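Pectinesterase inhibitor 1 (Arabidopsis thaliana, PDB 1X91) inhibits pectin methylesterases of the plant cell wall, and needs its N-terminal alpha-hairpin extension to do so. Local coordinates at residues Asp65-Leu70 against Lys120-Val125; Asp13-Pro18 against Ala143-Asn148. The protein carries 1 engineered substitution. All coordinates share one frame; numbering follows the deposited sequence.

Interaction 1: Asp65-Leu70 against Lys120-Val125; sequences DPRSKL and KRLRSV
Leu122 reaches from loop 120-125 to the first turn of helix 66-94, where Arg67 and Ser68 receive it. Apolar contact comes mainly from one branch. Leu122 CD2 settles over the peptide joining the two residues, 3.8 Å from Ser68 N and 3.9 Å from Arg67 C; among side-chain atoms, Arg67 CG and Ser68 OG lie equally near Leu122 CD2, both at 4.1 Å. The Arg67 and Leu122 side chains cross at about a right angle, and the arginine touches through its aliphatic part. Leu122 CD1 lies 4.2 Å from Ser68 OG. Leucine packs against backbone as much as against side chains, and the buried area is small.

Polar links run beside this patch. Asp65 is the N-cap of the helix: Ser68 N donates to Asp65 OD2 at 2.9 Å, nearly straight at 173° although it comes from above the carboxylate plane. Asp65 OD1 is met on its syn side by Ser68 OG at 2.7 Å, and both carboxylate oxygens are gripped by one serine. With OG turned beside its own backbone N (chi1 -67°), the hydroxyl and the amide face the same carboxylate. Ser68 OG gives its proton to Asp65 and accepts one from a water at 2.7 Å; the same water donates to Ser124 O at 2.8 Å, bridging helix start and loop where no direct hydrogen bond crosses.

The loop connects helix 98-119 to helix 127-149 at one end of the four-helix bundle. Further along helix 66-94, Leu122 also touches Ala71 and Tyr72, and Val125 packs on Tyr72.

Interaction 2: Asp13-Pro18 against Ala143-Asn148; sequences DKTLNP and ALVISN
No aromatic ring enters between Lys14 and Val145; the flat groups are a peptide and a carboxylate. Val145 CG2 stands over one face of the peptide that follows Lys14, almost directly above its oxygen, with 3.8 Å between CG2 and Lys14 O. The Asp13 carboxylate is approached at an oxygen, not over a face: Lys14 NZ forms a salt bridge to Asp13 OD1 at 2.8 Å through the syn lone pair.

The lysine chain leaves toward the helix, then bends at chi3 (-79°) and chi4 (-70°), turning the ammonium back to Asp13 while CB, CD and CE stay against the valine. Val145 CG1 meets Lys14 CE at 3.9 Å and CD at 4.1 Å, and Lys14 CB touches both valine methyls, the two side chains crossing at about a right angle. Thr15 adds a looser methyl contact, CG2 to Val145 CG2 at 4.4 Å, while its hydroxyl bonds to Cys12 O. An alanine at Val145 would lack both methyls, which would probably open a gap beneath Lys14 CB, CD and CE and leave that chain freer to swing about its salt bridge.

On the helix, Ser147 OG donates to Ala143 O, which also accepts from Ser147 N, and the same hydroxyl is hydrogen-bonded to Asn102 ND2. Helix 127-149 turns Ala143, Leu144 and Ser147 to helix 98-119 and Ile146 to helix 34-62. Val145 also touches Ile11, just before the Cys12-Cys21 disulfide, and Thr15 rests on Ile142: this is surface packing of the N-terminal region, ahead of helix 18-27 (capped by Asn17 through Phe20 N), on the last helix of the four-helix bundle.

Overall arrangement
The two contacts lie on opposite sides of the chain's centre, 31 Å apart between their centres and about 16 Å between nearest atoms. Both segments of interaction 1 fall in the largely helical span between the two segments of interaction 2, which brings the N-terminal region against the last helix. They share no helix directly, but loop 120-125 leads into helix 127-149, which carries residues 143-148 near its far end. Interaction 1 thus ties an interhelical loop to a helix start at one end of the four-helix bundle. Interaction 2 lays part of the N-terminal region, whose alpha-hairpin extension is required for inhibition, against the bundle near the other end.

Interaction 1: Asp65-Leu70 against Lys120-Val125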
loop_
_atom_site.group_PDB
_atom_site.type_symbol
_atom_site.label_atom_id
_atom_site.label_comp_id
_atom_site.label_asym_id
_atom_site.label_seq_id
_atom_site.Cartn_x
_atom_site.Cartn_y
_atom_site.Cartn_z
ATOM N N ASP A 65 -10.888 2.601 23.983
ATOM C CA ASP A 65 -10.064 2.758 25.190
ATOM C C ASP A 65 -8.785 3.515 24.831
ATOM O O ASP A 65 -8.426 3.605 23.631
ATOM C CB ASP A 65 -9.676 1.378 25.697
ATOM C CG ASP A 65 -8.880 0.625 24.675
ATOM O OD1 ASP A 65 -9.475 0.108 23.725
ATOM O OD2 ASP A 65 -7.637 0.592 24.737
ATOM N N PRO A 66 -8.098 4.056 25.830
ATOM C CA PRO A 66 -6.893 4.850 25.575
ATOM C C PRO A 66 -5.779 4.152 24.831
ATOM O O PRO A 66 -5.089 4.839 24.040
ATOM C CB PRO A 66 -6.409 5.195 26.982
ATOM C CG PRO A 66 -7.674 5.266 27.770
ATOM C CD PRO A 66 -8.498 4.138 27.249
ATOM N N ARG A 67 -5.585 2.868 25.047
ATOM C CA ARG A 67 -4.492 2.167 24.342
ATOM C C ARG A 67 -4.826 2.062 22.833
ATOM O O ARG A 67 -4.009 2.458 21.966
ATOM C CB ARG A 67 -4.208 0.785 24.934
ATOM C CG ARG A 67 -2.760 0.276 24.821
ATOM C CD ARG A 67 -1.699 1.158 25.506
ATOM N NE ARG A 67 -1.117 2.098 24.542
ATOM C CZ ARG A 67 -0.350 3.152 24.821
ATOM N NH1 ARG A 67 -0.073 3.482 26.063
ATOM N NH2 ARG A 67 0.106 3.920 23.831
ATOM N N SER A 68 -6.007 1.553 22.523
ATOM C CA SER A 68 -6.527 1.567 21.146
ATOM C C SER A 68 -6.512 2.951 20.523
ATOM O O SER A 68 -6.153 3.115 19.359
ATOM C CB SER A 68 -7.955 1.059 21.148
ATOM O OG SER A 68 -7.975 -0.299 21.489
ATOM N N LYS A 69 -6.904 3.964 21.283
ATOM C CA LYS A 69 -6.999 5.315 20.736
ATOM C C LYS A 69 -5.623 5.824 20.294
ATOM O O LYS A 69 -5.510 6.428 19.228
ATOM C CB LYS A 69 -7.678 6.282 21.731
ATOM C CG LYS A 69 -8.002 7.630 21.111
ATOM C CD LYS A 69 -8.785 8.576 22.041
ATOM N N LEU A 70 -4.594 5.556 21.076
ATOM C CA LEU A 70 -3.264 6.053 20.752
ATOM C C LEU A 70 -2.788 5.293 19.531
ATOM O O LEU A 70 -2.215 5.890 18.597
ATOM C CB LEU A 70 -2.278 5.872 21.899
ATOM C CG LEU A 70 -0.916 6.525 21.627
ATOM N N LYS A 120 -0.174 -4.004 17.223
ATOM C CA LYS A 120 0.218 -5.382 17.526
ATOM C C LYS A 120 0.044 -5.779 18.961
ATOM O O LYS A 120 -0.181 -6.945 19.237
ATOM C CB LYS A 120 1.692 -5.617 17.168
ATOM C CG LYS A 120 2.687 -5.020 18.183
ATOM N N ARG A 121 0.220 -4.822 19.868
ATOM C CA ARG A 121 0.185 -5.074 21.292
ATOM C C ARG A 121 -1.219 -4.954 21.813
ATOM O O ARG A 121 -1.430 -5.107 23.032
ATOM C CG ARG A 121 2.665 -4.403 21.871
ATOM N N LEU A 122 -2.180 -4.661 20.920
ATOM C CA LEU A 122 -3.570 -4.612 21.334
ATOM C C LEU A 122 -4.151 -6.021 21.563
ATOM O O LEU A 122 -4.000 -6.942 20.785
ATOM C CB LEU A 122 -4.420 -3.809 20.341
ATOM C CG LEU A 122 -4.010 -2.345 20.093
ATOM C CD1 LEU A 122 -4.890 -1.734 19.029
ATOM C CD2 LEU A 122 -4.055 -1.494 21.317
ATOM N N ARG A 123 -4.865 -6.166 22.667
ATOM C CA ARG A 123 -5.528 -7.416 22.959
ATOM C C ARG A 123 -6.589 -7.824 21.924
ATOM O O ARG A 123 -6.730 -9.000 21.583
ATOM C CB ARG A 123 -6.163 -7.328 24.329
ATOM C CG ARG A 123 -6.670 -8.650 24.865
ATOM C CD ARG A 123 -5.618 -9.752 24.907
ATOM N NE ARG A 123 -6.110 -10.930 25.644
ATOM C CZ ARG A 123 -5.451 -12.068 25.794
ATOM N NH1 ARG A 123 -4.225 -12.251 25.322
ATOM N NH2 ARG A 123 -6.028 -13.049 26.451
ATOM N N SER A 124 -7.353 -6.838 21.479
ATOM C CA SER A 124 -8.400 -7.003 20.480
ATOM C C SER A 124 -8.272 -5.828 19.539
ATOM O O SER A 124 -8.099 -4.699 19.948
ATOM C CB SER A 124 -9.811 -7.080 21.096
ATOM O OG SER A 124 -10.692 -7.844 20.258
ATOM N N VAL A 125 -8.318 -6.129 18.253
ATOM C CA VAL A 125 -8.024 -5.146 17.239
ATOM C C VAL A 125 -9.078 -5.177 16.144
ATOM O O VAL A 125 -9.776 -6.185 15.960
ATOM C CB VAL A 125 -6.643 -5.410 16.628
ATOM C CG1 VAL A 125 -6.632 -6.740 15.898
ATOM C CG2 VAL A 125 -6.241 -4.240 15.746
HETATM O O HOH W 1 -8.656 -1.978 19.463
#

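Interaction 2: Asp13-Pro18 against Ala143-Asn148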
loop_
_atom_site.group_PDB
_atom_site.type_symbol
_atom_site.label_atom_id
_atom_site.label_comp_id
_atom_site.label_asym_id
_atom_site.label_seq_id
_atom_site.Cartn_x
_atom_site.Cartn_y
_atom_site.Cartn_z
ATOM N N ASP A 13 6.676 -13.824 -8.025
ATOM C CA ASP A 13 7.739 -14.536 -7.308
ATOM C C ASP A 13 8.705 -13.641 -6.536
ATOM O O ASP A 13 9.478 -14.133 -5.706
ATOM C CB ASP A 13 8.474 -15.548 -8.227
ATOM C CG ASP A 13 9.101 -14.938 -9.462
ATOM O OD1 ASP A 13 9.383 -13.711 -9.516
ATOM O OD2 ASP A 13 9.385 -15.649 -10.474
ATOM N N LYS A 14 8.609 -12.331 -6.756
ATOM C CA LYS A 14 9.480 -11.359 -6.126
ATOM C C LYS A 14 8.822 -10.596 -4.978
ATOM O O LYS A 14 9.393 -9.619 -4.461
ATOM C CB LYS A 14 9.977 -10.418 -7.198
ATOM C CG LYS A 14 11.020 -11.067 -8.118
ATOM C CD LYS A 14 11.336 -10.212 -9.296
ATOM C CE LYS A 14 10.274 -10.305 -10.400
ATOM N NZ LYS A 14 10.225 -11.617 -11.147
ATOM N N THR A 15 7.670 -11.087 -4.528
ATOM C CA THR A 15 6.891 -10.471 -3.433
ATOM C C THR A 15 6.794 -11.338 -2.182
ATOM O O THR A 15 7.047 -12.527 -2.237
ATOM C CB THR A 15 5.451 -10.115 -3.956
ATOM O OG1 THR A 15 4.701 -11.310 -4.221
ATOM C CG2 THR A 15 5.520 -9.396 -5.280
ATOM N N LEU A 16 6.418 -10.728 -1.040
ATOM C CA LEU A 16 6.282 -11.431 0.241
ATOM C C LEU A 16 5.052 -12.296 0.355
ATOM O O LEU A 16 5.045 -13.281 1.105
ATOM C CB LEU A 16 6.277 -10.438 1.424
ATOM C CG LEU A 16 7.608 -10.089 2.111
ATOM C CD1 LEU A 16 8.729 -9.712 1.175
ATOM C CD2 LEU A 16 7.344 -8.960 3.107
ATOM N N ASN A 17 4.001 -11.943 -0.403
ATOM C CA ASN A 17 2.798 -12.742 -0.436
ATOM C C ASN A 17 2.510 -12.958 -1.916
ATOM O O ASN A 17 1.766 -12.204 -2.558
ATOM C CB ASN A 17 1.641 -12.057 0.316
ATOM C CG ASN A 17 0.519 -12.974 0.569
ATOM O OD1 ASN A 17 0.265 -13.892 -0.222
ATOM N ND2 ASN A 17 -0.205 -12.753 1.675
ATOM N N PRO A 18 3.144 -13.970 -2.492
ATOM C CA PRO A 18 2.837 -14.276 -3.891
ATOM C C PRO A 18 1.367 -14.639 -4.086
ATOM O O PRO A 18 0.872 -14.264 -5.152
ATOM C CB PRO A 18 3.855 -15.398 -4.251
ATOM C CG PRO A 18 4.977 -15.083 -3.365
ATOM C CD PRO A 18 4.265 -14.787 -1.997
ATOM N N ALA A 143 4.177 -2.785 -6.339
ATOM C CA ALA A 143 4.544 -1.551 -7.008
ATOM C C ALA A 143 6.071 -1.331 -6.984
ATOM O O ALA A 143 6.609 -0.696 -7.866
ATOM C CB ALA A 143 3.843 -0.350 -6.335
ATOM N N LEU A 144 6.755 -1.771 -5.944
ATOM C CA LEU A 144 8.203 -1.641 -5.877
ATOM C C LEU A 144 8.879 -2.504 -6.918
ATOM O O LEU A 144 9.838 -2.071 -7.571
ATOM C CB LEU A 144 8.718 -2.035 -4.486
ATOM C CG LEU A 144 8.370 -1.087 -3.321
ATOM C CD1 LEU A 144 8.843 -1.714 -2.032
ATOM C CD2 LEU A 144 9.030 0.238 -3.614
ATOM N N VAL A 145 8.362 -3.686 -7.126
ATOM C CA VAL A 145 8.949 -4.557 -8.124
ATOM C C VAL A 145 8.721 -3.976 -9.525
ATOM O O VAL A 145 9.643 -3.884 -10.335
ATOM C CB VAL A 145 8.354 -5.979 -8.004
ATOM C CG1 VAL A 145 8.929 -6.901 -9.097
ATOM C CG2 VAL A 145 8.657 -6.564 -6.672
ATOM N N ILE A 146 7.520 -3.490 -9.791
ATOM C CA ILE A 146 7.185 -2.868 -11.064
ATOM C C ILE A 146 8.008 -1.622 -11.328
ATOM O O ILE A 146 8.633 -1.477 -12.405
ATOM C CB ILE A 146 5.683 -2.535 -11.168
ATOM C CG1 ILE A 146 4.798 -3.769 -11.050
ATOM C CG2 ILE A 146 5.415 -1.805 -12.488
ATOM C CD1 ILE A 146 3.318 -3.398 -10.685
ATOM N N SER A 147 8.053 -0.717 -10.374
ATOM C CA SER A 147 8.790 0.531 -10.566
ATOM C C SER A 147 10.298 0.298 -10.763
ATOM O O SER A 147 10.966 1.037 -11.509
ATOM C CB SER A 147 8.530 1.517 -9.419
ATOM O OG SER A 147 8.882 1.016 -8.156
ATOM N N ASN A 148 10.840 -0.719 -10.088
ATOM C CA ASN A 148 12.218 -1.136 -10.319
ATOM C C ASN A 148 12.489 -1.534 -11.763
ATOM O O ASN A 148 13.619 -1.305 -12.271
ATOM C CB ASN A 148 12.597 -2.286 -9.380
ATOM C CG ASN A 148 14.034 -2.692 -9.518
ATOM O OD1 ASN A 148 14.349 -3.682 -10.171
ATOM N ND2 ASN A 148 14.913 -1.922 -8.918
#